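Local coordinates for piwi domain-containing protein (Vanderwaltozyma polyspora, PDB 5THE) that is the C-terminal lobe of a budding yeast Argonaute, probably binding a small guide RNA for the selective cleavage of target RNA, at residues 74-79 and 114-119. Sequence-based numbering, arbitrary orientation.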
ATOM      1  N   ALA A  74      -8.408  18.802 -10.771  1.00 37.16           N
ATOM      2  CA  ALA A  74      -8.596  20.216 -11.077  1.00 42.16           C
ATOM      3  C   ALA A  74     -10.032  20.511 -11.487  1.00 41.14           C
ATOM      4  O   ALA A  74     -10.526  21.618 -11.261  1.00 47.12           O
ATOM      5  CB  ALA A  74      -7.623  20.641 -12.171  1.00 43.36           C
ATOM      6  N   LYS A  75     -10.724  19.527 -12.047  1.00 39.52           N
ATOM      7  CA  LYS A  75     -12.102  19.653 -12.492  1.00 40.70           C
ATOM      8  C   LYS A  75     -13.024  18.847 -11.582  1.00 39.92           C
ATOM      9  O   LYS A  75     -12.627  17.812 -11.034  1.00 34.66           O
ATOM     10  CB  LYS A  75     -12.235  19.139 -13.926  1.00 45.69           C
ATOM     11  CG  LYS A  75     -11.316  19.828 -14.899  1.00 65.77           C
ATOM     12  CD  LYS A  75     -12.045  21.033 -15.495  1.00 69.43           C
ATOM     13  CE  LYS A  75     -13.146  20.646 -16.493  1.00 77.79           C
ATOM     14  NZ  LYS A  75     -14.373  21.521 -16.371  1.00 81.50           N
ATOM     15  N   GLN A  76     -14.270  19.301 -11.470  1.00 33.55           N
ATOM     16  CA  GLN A  76     -15.284  18.531 -10.768  1.00 34.42           C
ATOM     17  C   GLN A  76     -15.438  17.152 -11.397  1.00 34.12           C
ATOM     18  O   GLN A  76     -15.431  17.007 -12.623  1.00 34.61           O
ATOM     19  CB  GLN A  76     -16.620  19.263 -10.800  1.00 36.25           C
ATOM     20  CG  GLN A  76     -17.603  18.704  -9.798  1.00 41.34           C
ATOM     21  CD  GLN A  76     -18.931  19.396  -9.870  1.00 41.77           C
ATOM     22  OE1 GLN A  76     -19.583  19.393 -10.913  1.00 44.50           O
ATOM     23  NE2 GLN A  76     -19.340  20.009  -8.766  1.00 33.21           N
ATOM     24  N   VAL A  77     -15.543  16.131 -10.546  1.00 30.57           N
ATOM     25  CA  VAL A  77     -15.698  14.745 -10.975  1.00 29.41           C
ATOM     26  C   VAL A  77     -17.136  14.321 -10.722  1.00 27.71           C
ATOM     27  O   VAL A  77     -17.715  14.657  -9.683  1.00 28.89           O
ATOM     28  CB  VAL A  77     -14.715  13.823 -10.223  1.00 32.29           C
ATOM     29  CG1 VAL A  77     -14.876  12.381 -10.653  1.00 26.94           C
ATOM     30  CG2 VAL A  77     -13.267  14.296 -10.417  1.00 36.34           C
ATOM     31  N   ASN A  78     -17.715  13.579 -11.660  1.00 25.45           N
ATOM     32  CA  ASN A  78     -19.045  13.020 -11.443  1.00 27.49           C
ATOM     33  C   ASN A  78     -18.936  11.764 -10.590  1.00 26.21           C
ATOM     34  O   ASN A  78     -18.088  10.901 -10.842  1.00 31.13           O
ATOM     35  CB  ASN A  78     -19.727  12.685 -12.769  1.00 28.96           C
ATOM     36  CG  ASN A  78     -19.929  13.908 -13.637  1.00 30.94           C
ATOM     37  OD1 ASN A  78     -20.586  14.857 -13.234  1.00 31.74           O
ATOM     38  ND2 ASN A  78     -19.356  13.892 -14.829  1.00 31.23           N
ATOM     39  N   LEU A  79     -19.808  11.653  -9.599  1.00 22.60           N
ATOM     40  CA  LEU A  79     -19.813  10.529  -8.665  1.00 27.31           C
ATOM     41  C   LEU A  79     -21.163   9.834  -8.795  1.00 28.89           C
ATOM     42  O   LEU A  79     -22.191  10.410  -8.433  1.00 33.03           O
ATOM     43  CB  LEU A  79     -19.571  10.999  -7.229  1.00 28.43           C
ATOM     44  CG  LEU A  79     -19.496   9.898  -6.163  1.00 30.68           C
ATOM     45  CD1 LEU A  79     -18.323   8.986  -6.443  1.00 30.68           C
ATOM     46  CD2 LEU A  79     -19.382  10.477  -4.765  1.00 31.15           C
ATOM     47  N   GLY A 114     -10.762  19.234  -0.561  1.00 30.19           N
ATOM     48  CA  GLY A 114     -10.321  19.621  -1.887  1.00 33.54           C
ATOM     49  C   GLY A 114     -10.862  18.768  -3.014  1.00 33.15           C
ATOM     50  O   GLY A 114     -10.498  19.004  -4.174  1.00 31.81           O
ATOM     51  N   VAL A 115     -11.707  17.784  -2.726  1.00 31.60           N
ATOM     52  CA  VAL A 115     -12.259  16.904  -3.746  1.00 31.99           C
ATOM     53  C   VAL A 115     -13.672  17.368  -4.051  1.00 33.57           C
ATOM     54  O   VAL A 115     -14.542  17.372  -3.169  1.00 30.36           O
ATOM     55  CB  VAL A 115     -12.254  15.440  -3.288  1.00 30.10           C
ATOM     56  CG1 VAL A 115     -12.723  14.551  -4.417  1.00 26.52           C
ATOM     57  CG2 VAL A 115     -10.866  15.058  -2.793  1.00 28.53           C
ATOM     58  N   ASP A 116     -13.902  17.740  -5.297  1.00 31.34           N
ATOM     59  CA  ASP A 116     -15.166  18.312  -5.741  1.00 36.41           C
ATOM     60  C   ASP A 116     -15.882  17.260  -6.587  1.00 32.23           C
ATOM     61  O   ASP A 116     -15.463  16.970  -7.715  1.00 28.83           O
ATOM     62  CB  ASP A 116     -14.910  19.608  -6.515  1.00 37.55           C
ATOM     63  CG  ASP A 116     -16.184  20.293  -6.972  1.00 47.43           C
ATOM     64  OD1 ASP A 116     -17.254  20.062  -6.363  1.00 50.03           O
ATOM     65  OD2 ASP A 116     -16.101  21.079  -7.946  1.00 50.11           O
ATOM     66  N   PHE A 117     -16.929  16.667  -6.025  1.00 30.12           N
ATOM     67  CA  PHE A 117     -17.753  15.692  -6.723  1.00 29.88           C
ATOM     68  C   PHE A 117     -19.090  16.304  -7.101  1.00 32.63           C
ATOM     69  O   PHE A 117     -19.650  17.121  -6.367  1.00 30.73           O
ATOM     70  CB  PHE A 117     -18.025  14.449  -5.869  1.00 25.17           C
ATOM     71  CG  PHE A 117     -16.900  13.461  -5.852  1.00 29.16           C
ATOM     72  CD1 PHE A 117     -16.477  12.855  -7.022  1.00 30.33           C
ATOM     73  CD2 PHE A 117     -16.281  13.123  -4.668  1.00 29.26           C
ATOM     74  CE1 PHE A 117     -15.447  11.940  -7.005  1.00 31.98           C
ATOM     75  CE2 PHE A 117     -15.246  12.206  -4.646  1.00 30.41           C
ATOM     76  CZ  PHE A 117     -14.825  11.620  -5.811  1.00 26.86           C
ATOM     77  N   ASN A 118     -19.601  15.877  -8.251  1.00 29.51           N
ATOM     78  CA  ASN A 118     -20.966  16.143  -8.676  1.00 28.86           C
ATOM     79  C   ASN A 118     -21.741  14.848  -8.445  1.00 24.42           C
ATOM     80  O   ASN A 118     -21.428  13.824  -9.060  1.00 31.53           O
ATOM     81  CB  ASN A 118     -20.971  16.577 -10.147  1.00 33.46           C
ATOM     82  CG  ASN A 118     -22.371  16.686 -10.751  1.00 45.42           C
ATOM     83  OD1 ASN A 118     -23.390  16.559 -10.072  1.00 43.79           O
ATOM     84  ND2 ASN A 118     -22.411  16.929 -12.051  1.00 53.09           N
ATOM     85  N   VAL A 119     -22.718  14.878  -7.537  1.00 28.31           N
ATOM     86  CA  VAL A 119     -23.468  13.669  -7.184  1.00 38.44           C
ATOM     87  C   VAL A 119     -24.915  13.803  -7.640  1.00 44.47           C
ATOM     88  O   VAL A 119     -25.824  13.227  -7.030  1.00 46.87           O
ATOM     89  CB  VAL A 119     -23.423  13.380  -5.671  1.00 36.43           C
ATOM     90  CG1 VAL A 119     -22.004  13.090  -5.213  1.00 37.07           C
ATOM     91  CG2 VAL A 119     -24.004  14.549  -4.889  1.00 36.13           C
TER
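Val77 and Phe117 pack side by side on one face of two parallel strands, with Val77 CG1 3.7 Å from Phe117 CE1. Leu79 joins them from the same side. Its CD2 sits over one face of the Phe117 ring, 4.2 Å from the centroid, in a CH-pi contact. Leu79 CD2 also lies 3.7 Å from Val119 CG1. Phe106 of helix 95-111 packs on both Leu79 and Phe117, and helix 228-241 also touches Phe117. Strand 77-85, helix 95-111 and strand 117-118 form a beta-alpha-beta crossover in a parallel sheet, consistent with the MID domain of Argonautes. Val77 N hydrogen-bonds to Asp116 O, Asn118 N to Val77 O (2.7 Å), and Leu79 N to Asn118 O. The other face is polar and looser. There Asn78 OD1 lies 3.0 Å from Asn118 ND2, while Asn118 OD1 is hydrogen-bonded to Ser120 OG. Asp116 has CG anti to the backbone N (chi1 -178°), 3.5 Å from Gln76 CG. The exposed Gln76 gives a nearly straight hydrogen bond from NE2 to Asp116 OD1 (3.2 Å), reaching it from above the carboxylate plane. Lys111 forms a salt bridge to the same oxygen. An alanine in place of Asp116 would probably leave the Lys111 charge without this mate and the Gln76 amide freer to turn.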